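Local coordinates for protein putative peptidase (Bacteroides fragilis, PDB 5DYN) that is a clostripain-family cysteine protease that cleaves peptide bonds and probably activates the Bacteroides fragilis toxin by proteolysis, at residues B[28-33]-B[49-54]; B[35-40]-B[210-215]; B[59-64]-B[103-108]. All coordinates share one frame; numbering follows the deposited sequence.

Contact 1: B[28-33]-B[49-54]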
loop_
_atom_site.group_PDB
_atom_site.type_symbol
_atom_site.label_atom_id
_atom_site.label_comp_id
_atom_site.label_asym_id
_atom_site.label_seq_id
_atom_site.Cartn_x
_atom_site.Cartn_y
_atom_site.Cartn_z
ATOM N N LEU B 28 1.640 -5.007 -6.528
ATOM C CA LEU B 28 2.070 -4.969 -5.137
ATOM C C LEU B 28 0.901 -4.497 -4.282
ATOM O O LEU B 28 0.663 -3.298 -4.144
ATOM C CB LEU B 28 3.282 -4.053 -4.948
ATOM C CG LEU B 28 4.660 -4.625 -5.295
ATOM C CD1 LEU B 28 4.858 -4.710 -6.799
ATOM C CD2 LEU B 28 5.764 -3.796 -4.653
ATOM N N PHE B 29 0.161 -5.449 -3.726
ATOM C CA PHE B 29 -1.022 -5.129 -2.939
ATOM C C PHE B 29 -0.651 -4.929 -1.471
ATOM O O PHE B 29 -0.289 -5.879 -0.775
ATOM C CB PHE B 29 -2.076 -6.233 -3.085
ATOM C CG PHE B 29 -3.319 -6.009 -2.263
ATOM C CD1 PHE B 29 -3.766 -4.727 -1.976
ATOM C CD2 PHE B 29 -4.035 -7.088 -1.767
ATOM C CE1 PHE B 29 -4.901 -4.528 -1.215
ATOM C CE2 PHE B 29 -5.171 -6.894 -1.007
ATOM C CZ PHE B 29 -5.605 -5.611 -0.731
ATOM N N PHE B 30 -0.746 -3.685 -1.011
ATOM C CA PHE B 30 -0.516 -3.362 0.392
ATOM C C PHE B 30 -1.826 -3.280 1.163
ATOM O O PHE B 30 -2.462 -2.226 1.216
ATOM C CB PHE B 30 0.244 -2.041 0.531
ATOM C CG PHE B 30 1.724 -2.166 0.320
ATOM C CD1 PHE B 30 2.256 -2.190 -0.956
ATOM C CD2 PHE B 30 2.584 -2.254 1.400
ATOM C CE1 PHE B 30 3.617 -2.303 -1.152
ATOM C CE2 PHE B 30 3.948 -2.369 1.211
ATOM C CZ PHE B 30 4.464 -2.394 -0.068
ATOM N N ASP B 31 -2.231 -4.396 1.757
ATOM C CA ASP B 31 -3.355 -4.395 2.682
ATOM C C ASP B 31 -2.881 -3.792 4.000
ATOM O O ASP B 31 -2.779 -4.487 5.012
ATOM C CB ASP B 31 -3.898 -5.809 2.895
ATOM C CG ASP B 31 -5.357 -5.818 3.305
ATOM O OD1 ASP B 31 -5.899 -4.731 3.607
ATOM O OD2 ASP B 31 -5.961 -6.913 3.336
ATOM N N ALA B 32 -2.574 -2.498 3.965
ATOM C CA ALA B 32 -1.976 -1.802 5.096
ATOM C C ALA B 32 -2.220 -0.301 4.971
ATOM O O ALA B 32 -2.518 0.197 3.887
ATOM C CB ALA B 32 -0.488 -2.098 5.177
ATOM N N CYS B 33 -2.085 0.415 6.083
ATOM C CA CYS B 33 -2.408 1.837 6.130
ATOM C C CYS B 33 -1.441 2.715 5.344
ATOM O O CYS B 33 -0.243 2.451 5.305
ATOM C CB CYS B 33 -2.446 2.320 7.581
ATOM S SG CYS B 33 -4.030 2.075 8.408
ATOM N N SER B 49 4.273 -3.695 -11.476
ATOM C CA SER B 49 3.547 -2.864 -12.421
ATOM C C SER B 49 2.542 -1.948 -11.727
ATOM O O SER B 49 2.424 -0.776 -12.075
ATOM C CB SER B 49 2.839 -3.742 -13.451
ATOM O OG SER B 49 3.742 -4.678 -14.011
ATOM N N TYR B 50 1.822 -2.480 -10.742
ATOM C CA TYR B 50 0.773 -1.707 -10.081
ATOM C C TYR B 50 0.869 -1.726 -8.558
ATOM O O TYR B 50 1.138 -2.764 -7.950
ATOM C CB TYR B 50 -0.601 -2.216 -10.517
ATOM C CG TYR B 50 -0.830 -2.078 -12.003
ATOM C CD1 TYR B 50 -1.199 -0.859 -12.557
ATOM C CD2 TYR B 50 -0.663 -3.163 -12.856
ATOM C CE1 TYR B 50 -1.401 -0.724 -13.915
ATOM C CE2 TYR B 50 -0.863 -3.038 -14.217
ATOM C CZ TYR B 50 -1.232 -1.815 -14.741
ATOM O OH TYR B 50 -1.434 -1.679 -16.094
ATOM N N LEU B 51 0.649 -0.560 -7.954
ATOM C CA LEU B 51 0.611 -0.420 -6.502
ATOM C C LEU B 51 -0.831 -0.297 -6.027
ATOM O O LEU B 51 -1.563 0.586 -6.473
ATOM C CB LEU B 51 1.419 0.800 -6.051
ATOM C CG LEU B 51 1.385 1.105 -4.552
ATOM C CD1 LEU B 51 2.121 0.032 -3.769
ATOM C CD2 LEU B 51 1.959 2.476 -4.254
ATOM N N ILE B 52 -1.238 -1.184 -5.125
ATOM C CA ILE B 52 -2.615 -1.206 -4.646
ATOM C C ILE B 52 -2.693 -1.022 -3.134
ATOM O O ILE B 52 -2.210 -1.865 -2.377
ATOM C CB ILE B 52 -3.316 -2.526 -5.017
ATOM C CG1 ILE B 52 -3.010 -2.909 -6.467
ATOM C CG2 ILE B 52 -4.816 -2.422 -4.773
ATOM C CD1 ILE B 52 -3.409 -4.323 -6.818
ATOM N N SER B 53 -3.308 0.075 -2.704
ATOM C CA SER B 53 -3.480 0.359 -1.284
ATOM C C SER B 53 -4.402 1.558 -1.087
ATOM O O SER B 53 -5.080 1.993 -2.021
ATOM C CB SER B 53 -2.126 0.620 -0.614
ATOM O OG SER B 53 -2.250 0.687 0.796
ATOM N N SER B 54 -4.430 2.085 0.133
ATOM C CA SER B 54 -5.171 3.305 0.419
ATOM C C SER B 54 -4.205 4.415 0.784
ATOM O O SER B 54 -3.199 4.164 1.439
ATOM C CB SER B 54 -6.171 3.090 1.556
ATOM O OG SER B 54 -6.827 4.300 1.893
#
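Leu28 to Phe30 pair with Tyr50 to Ser53 as adjacent parallel strands of a beta-alpha-beta unit, in the mixed sheet of this clostripain-family domain. The evidence is a strand-axis separation of 4.7 Å, an angle of 12° between the strand directions, and bridges joining Leu28 to Leu51 and Phe29 to Ile52. Ile52 is the bonded residue: its N donates to Leu28 O (3.0 Å) and its O accepts from Phe30 N (2.7 Å), so it straddles Phe29; before them Leu28 N donates to Tyr50 O (2.7 Å). Ile52 O also meets the edge of the Phe29 ring, in plane, 3.3 Å from CD1, and the CG2 branch of Ile52 packs on the same ring atom. On the face of Leu28 and Leu51, Leu51 CD1 approaches Phe30 CD1 obliquely at 3.6 Å. Ser53 prolongs the ladder with its side chain: OG, anti to its backbone N (chi1 -171°), donates to an in-plane lone pair of Phe30 O (3.0 Å). Helix 78-92 covers the Phe29 and Ile52 face through Ala79 and Ile82. Strand 110-115 runs antiparallel along the far edge of 50-53, while a partner-chain strand adds in parallel beside 28-31, carrying the sheet across the interface.

Contact 2: B[35-40]-B[210-215]. With NA (sodium ion), chain G; NA (sodium ion), chain J.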
loop_
_atom_site.group_PDB
_atom_site.type_symbol
_atom_site.label_atom_id
_atom_site.label_comp_id
_atom_site.label_asym_id
_atom_site.label_seq_id
_atom_site.Cartn_x
_atom_site.Cartn_y
_atom_site.Cartn_z
ATOM N N MET B 35 -0.285 3.380 2.508
ATOM C CA MET B 35 0.776 2.932 1.611
ATOM C C MET B 35 0.630 3.433 0.172
ATOM O O MET B 35 1.560 3.305 -0.628
ATOM C CB MET B 35 0.861 1.404 1.615
ATOM C CG MET B 35 1.263 0.815 2.958
ATOM S SD MET B 35 2.633 1.685 3.753
ATOM C CE MET B 35 3.976 1.384 2.603
ATOM N N GLU B 36 -0.521 4.005 -0.167
ATOM C CA GLU B 36 -0.690 4.540 -1.512
ATOM C C GLU B 36 -0.116 5.951 -1.568
ATOM O O GLU B 36 -0.840 6.935 -1.736
ATOM C CB GLU B 36 -2.158 4.527 -1.935
ATOM C CG GLU B 36 -2.372 4.559 -3.450
ATOM C CD GLU B 36 -1.984 3.254 -4.144
ATOM O OE1 GLU B 36 -1.655 2.272 -3.448
ATOM O OE2 GLU B 36 -2.019 3.207 -5.393
ATOM N N ALA B 37 1.203 6.032 -1.412
ATOM C CA ALA B 37 1.920 7.298 -1.423
ATOM C C ALA B 37 2.840 7.369 -2.633
ATOM O O ALA B 37 3.391 6.354 -3.061
ATOM C CB ALA B 37 2.715 7.468 -0.139
ATOM N N VAL B 38 3.006 8.569 -3.179
ATOM C CA VAL B 38 3.855 8.759 -4.347
ATOM C C VAL B 38 5.295 8.336 -4.037
ATOM O O VAL B 38 5.998 7.818 -4.902
ATOM C CB VAL B 38 3.813 10.231 -4.843
ATOM C CG1 VAL B 38 4.294 11.195 -3.764
ATOM C CG2 VAL B 38 4.618 10.398 -6.123
ATOM N N GLU B 39 5.712 8.517 -2.788
ATOM C CA GLU B 39 7.070 8.187 -2.376
ATOM C C GLU B 39 7.284 6.681 -2.293
ATOM O O GLU B 39 8.382 6.183 -2.541
ATOM C CB GLU B 39 7.391 8.835 -1.031
ATOM C CG GLU B 39 7.287 10.354 -1.035
ATOM C CD GLU B 39 5.892 10.858 -0.680
ATOM O OE1 GLU B 39 4.941 10.046 -0.643
ATOM O OE2 GLU B 39 5.750 12.073 -0.436
ATOM N N VAL B 40 6.233 5.955 -1.934
ATOM C CA VAL B 40 6.306 4.500 -1.891
ATOM C C VAL B 40 6.196 3.939 -3.303
ATOM O O VAL B 40 6.931 3.024 -3.679
ATOM C CB VAL B 40 5.201 3.908 -1.001
ATOM C CG1 VAL B 40 5.280 2.388 -0.988
ATOM C CG2 VAL B 40 5.313 4.469 0.411
ATOM N N GLY B 210 -6.425 10.027 -4.882
ATOM C CA GLY B 210 -6.061 8.756 -4.277
ATOM C C GLY B 210 -4.584 8.437 -4.123
ATOM O O GLY B 210 -4.227 7.313 -3.770
ATOM N N LEU B 211 -3.724 9.415 -4.385
ATOM C CA LEU B 211 -2.289 9.240 -4.188
ATOM C C LEU B 211 -1.769 10.337 -3.276
ATOM O O LEU B 211 -1.932 11.522 -3.568
ATOM C CB LEU B 211 -1.542 9.257 -5.522
ATOM C CG LEU B 211 -0.043 8.942 -5.464
ATOM C CD1 LEU B 211 0.193 7.496 -5.045
ATOM C CD2 LEU B 211 0.627 9.236 -6.799
ATOM N N SER B 212 -1.147 9.945 -2.169
ATOM C CA SER B 212 -0.732 10.920 -1.170
ATOM C C SER B 212 0.669 11.460 -1.423
ATOM O O SER B 212 1.456 10.876 -2.168
ATOM C CB SER B 212 -0.791 10.313 0.231
ATOM O OG SER B 212 0.316 9.462 0.453
ATOM N N THR B 213 0.962 12.587 -0.785
ATOM C CA THR B 213 2.290 13.173 -0.809
ATOM C C THR B 213 2.609 13.766 0.555
ATOM O O THR B 213 1.707 14.058 1.340
ATOM C CB THR B 213 2.416 14.274 -1.873
ATOM O OG1 THR B 213 3.758 14.777 -1.885
ATOM C CG2 THR B 213 1.459 15.419 -1.564
ATOM N N TYR B 214 3.893 13.943 0.837
ATOM C CA TYR B 214 4.297 14.646 2.042
ATOM C C TYR B 214 4.353 16.141 1.758
ATOM O O TYR B 214 4.520 16.562 0.612
ATOM C CB TYR B 214 5.650 14.137 2.551
ATOM C CG TYR B 214 6.145 14.861 3.784
ATOM C CD1 TYR B 214 5.543 14.659 5.020
ATOM C CD2 TYR B 214 7.209 15.748 3.711
ATOM C CE1 TYR B 214 5.988 15.319 6.146
ATOM C CE2 TYR B 214 7.660 16.414 4.834
ATOM C CZ TYR B 214 7.047 16.196 6.047
ATOM O OH TYR B 214 7.498 16.858 7.165
ATOM N N ILE B 215 4.179 16.942 2.803
ATOM C CA ILE B 215 4.348 18.383 2.703
ATOM C C ILE B 215 5.136 18.866 3.911
ATOM O O ILE B 215 4.762 18.581 5.050
ATOM C CB ILE B 215 2.997 19.129 2.629
ATOM C CG1 ILE B 215 2.163 18.632 1.446
ATOM C CG2 ILE B 215 3.225 20.628 2.517
ATOM C CD1 ILE B 215 0.802 19.272 1.347
HETATM NA NA NA G . 6.231 15.050 -2.944
HETATM NA NA NA J . -0.520 7.712 2.337
HETATM O O HOH W 1 2.744 10.497 1.196
#
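Glu39 reaches from the first turn of helix 38-43 along the backbone of 212-214, and its carboxylate spans two polar partners there. The chain bends at chi2 (90°), which brings the carboxylate to the strand: OE2 accepts a bond from Tyr214 N (2.9 Å) on its syn lone pair, while OE1 receives a water at 2.9 Å. That water also bonds Ser212 OG. The carboxylate plane stands 65° from the Tyr214 ring, whose hydroxyl turns to Asn224 instead. Ser212 OG lies between its own backbone N and carbonyl carbon (chi1 77°), close against Ala37 CB at 3.2 Å, and binds one sodium at 2.7 Å; Phe34 and Pro55 complete that site. Val38 and Thr213 lie side by side and point the same way, and Leu211 CD2 packs on Val38 CB at 3.9 Å. A single bridge, Ala37 with Ser212, joins the backbones, with Ser212 N bonded to Glu36 O (3.1 Å) and Val38 N to Ser212 O (3.0 Å). It ties the start of the beta-alpha-beta helix to strand 212-213, which pairs antiparallel with 158-159. Ala37 is the N-cap residue, so Ser212 O serves the first amide of the helix. Thr213 OG1 lies 2.7 Å from a second modelled sodium, which Tyr227, Trp232 and Trp238 also surround. The two donors, Tyr214 N and the water, are consistent with a buried carboxylate that accepts at both oxygens.

Contact 3: B[59-64]-B[103-108]. With NA (sodium ion), chain F; NA (sodium ion), chain E.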
loop_
_atom_site.group_PDB
_atom_site.type_symbol
_atom_site.label_atom_id
_atom_site.label_comp_id
_atom_site.label_asym_id
_atom_site.label_seq_id
_atom_site.Cartn_x
_atom_site.Cartn_y
_atom_site.Cartn_z
ATOM N N PRO B 59 -9.180 -0.369 6.793
ATOM C CA PRO B 59 -10.019 -1.050 7.787
ATOM C C PRO B 59 -9.326 -2.263 8.403
ATOM O O PRO B 59 -8.645 -2.998 7.691
ATOM C CB PRO B 59 -11.244 -1.486 6.974
ATOM C CG PRO B 59 -11.306 -0.523 5.841
ATOM C CD PRO B 59 -9.876 -0.202 5.504
ATOM N N GLY B 60 -9.497 -2.452 9.708
ATOM C CA GLY B 60 -8.958 -3.604 10.415
ATOM C C GLY B 60 -9.168 -4.957 9.751
ATOM O O GLY B 60 -8.204 -5.696 9.542
ATOM N N PRO B 61 -10.426 -5.295 9.413
ATOM C CA PRO B 61 -10.700 -6.565 8.727
ATOM C C PRO B 61 -10.051 -6.670 7.344
ATOM O O PRO B 61 -10.057 -7.748 6.754
ATOM C CB PRO B 61 -12.232 -6.578 8.609
ATOM C CG PRO B 61 -12.652 -5.157 8.800
ATOM C CD PRO B 61 -11.671 -4.595 9.772
ATOM N N GLY B 62 -9.512 -5.565 6.836
ATOM C CA GLY B 62 -8.758 -5.575 5.595
ATOM C C GLY B 62 -9.535 -6.017 4.371
ATOM O O GLY B 62 -10.723 -5.733 4.233
ATOM N N ALA B 63 -8.856 -6.716 3.471
ATOM C CA ALA B 63 -9.476 -7.166 2.233
ATOM C C ALA B 63 -10.476 -8.296 2.469
ATOM O O ALA B 63 -10.281 -9.132 3.353
ATOM C CB ALA B 63 -8.406 -7.610 1.243
ATOM N N PRO B 64 -11.564 -8.312 1.681
ATOM C CA PRO B 64 -12.459 -9.470 1.609
ATOM C C PRO B 64 -11.805 -10.564 0.781
ATOM O O PRO B 64 -12.132 -10.736 -0.394
ATOM C CB PRO B 64 -13.706 -8.913 0.921
ATOM C CG PRO B 64 -13.183 -7.800 0.074
ATOM C CD PRO B 64 -12.042 -7.193 0.848
ATOM N N GLU B 103 -16.327 -6.460 13.119
ATOM C CA GLU B 103 -17.201 -7.557 12.719
ATOM C C GLU B 103 -18.323 -7.076 11.805
ATOM O O GLU B 103 -18.966 -7.875 11.128
ATOM C CB GLU B 103 -17.788 -8.248 13.949
ATOM C CG GLU B 103 -16.750 -8.642 14.987
ATOM C CD GLU B 103 -16.437 -10.125 14.961
ATOM O OE1 GLU B 103 -17.214 -10.889 14.346
ATOM O OE2 GLU B 103 -15.411 -10.528 15.550
ATOM N N ASP B 104 -18.553 -5.767 11.792
ATOM C CA ASP B 104 -19.536 -5.167 10.895
ATOM C C ASP B 104 -19.074 -3.782 10.454
ATOM O O ASP B 104 -19.455 -2.770 11.043
ATOM C CB ASP B 104 -20.905 -5.079 11.572
ATOM C CG ASP B 104 -22.002 -4.639 10.616
ATOM O OD1 ASP B 104 -21.814 -4.762 9.386
ATOM O OD2 ASP B 104 -23.053 -4.167 11.098
ATOM N N TRP B 105 -18.251 -3.737 9.413
ATOM C CA TRP B 105 -17.655 -2.480 8.980
ATOM C C TRP B 105 -18.592 -1.676 8.085
ATOM O O TRP B 105 -18.804 -2.021 6.924
ATOM C CB TRP B 105 -16.341 -2.735 8.248
ATOM C CG TRP B 105 -15.467 -1.528 8.209
ATOM C CD1 TRP B 105 -15.516 -0.509 7.305
ATOM C CD2 TRP B 105 -14.413 -1.205 9.124
ATOM N NE1 TRP B 105 -14.556 0.429 7.598
ATOM C CE2 TRP B 105 -13.864 0.025 8.710
ATOM C CE3 TRP B 105 -13.877 -1.839 10.251
ATOM C CZ2 TRP B 105 -12.807 0.636 9.382
ATOM C CZ3 TRP B 105 -12.829 -1.233 10.917
ATOM C CH2 TRP B 105 -12.304 -0.008 10.480
ATOM N N THR B 106 -19.136 -0.594 8.632
ATOM C CA THR B 106 -20.034 0.280 7.886
ATOM C C THR B 106 -19.376 1.618 7.562
ATOM O O THR B 106 -20.026 2.535 7.055
ATOM C CB THR B 106 -21.328 0.538 8.668
ATOM O OG1 THR B 106 -21.006 1.160 9.917
ATOM C CG2 THR B 106 -22.057 -0.768 8.931
ATOM N N GLY B 107 -18.083 1.722 7.855
ATOM C CA GLY B 107 -17.358 2.968 7.695
ATOM C C GLY B 107 -16.831 3.194 6.292
ATOM O O GLY B 107 -16.266 4.247 5.995
ATOM N N GLY B 108 -17.010 2.206 5.426
ATOM C CA GLY B 108 -16.565 2.327 4.051
ATOM C C GLY B 108 -15.065 2.170 3.897
ATOM O O GLY B 108 -14.390 1.649 4.789
HETATM NA NA NA F . -18.684 -0.184 5.289
HETATM NA NA NA E . -10.820 -9.738 5.797
HETATM O O HOH W 2 -12.516 -9.732 7.706
#
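Pro59 rests on the indole of Trp105, with Gly60 and Pro61 carrying the contact on across the six-membered ring. Pro59 CB stands over one face, 3.6 Å from the centroid of that ring and 19° off its normal, which makes this a CH-pi contact. The side chains of both prolines run across the indole at about a right angle. Pro59 touches with CA, CB and CG, Pro61 with CG and CD, the last 3.6 Å from Trp105 CE3. Gly60 N lies between them, obliquely placed 3.7 Å from Trp105 CZ3. The type I turn from Pro59 to Gly62, closed by Gly62 N to Pro59 O at 2.8 Å, presents all three to the indole. Trp105 holds CG anti to its backbone N (chi1 -160°), and chi2 of -85° turns the indole broadside to the turn. A weak bond from Trp105 NE1 to Gly108 O, 3.1 Å long, ties the ring to its own loop.

Sodium ions hold both backbones. One joins Trp105 O (2.5 Å) to Tyr90 O; another takes Pro61 O at 2.3 Å and Ala63 O, with a water and with Asp35 and Glu38 of the partner chain. The contact therefore joins the loop between strand 50-53 and helix 65-72 to the loop between helix 78-92 and strand 110-115. Tyr90 of helix 78-92 touches both prolines and meets the Trp105 ring edge-to-face.

Overall arrangement
From the N terminus, contact 1 closes the shortest loop, with 15 residues that include helix 38-43 returning the chain from strand 25-31 to strand 50-53. Contact 2 starts inside that loop, at 35-40, and closes only at 210-215, so the two cross; they touch where Glu36 N probably bonds Ser54 O over 3.1 Å. Contact 3 follows contact 1 in series and nests within the long loop of contact 2, enclosing helices 65-72 and 78-92. It touches contact 1 through Asp31 OD2 and Ala63 N, but its nearest atoms stay about 11 Å from contact 2. Together they tie the beta-alpha-beta unit to strand 212-213 and to the loops before helix 65-72 and strand 110-115.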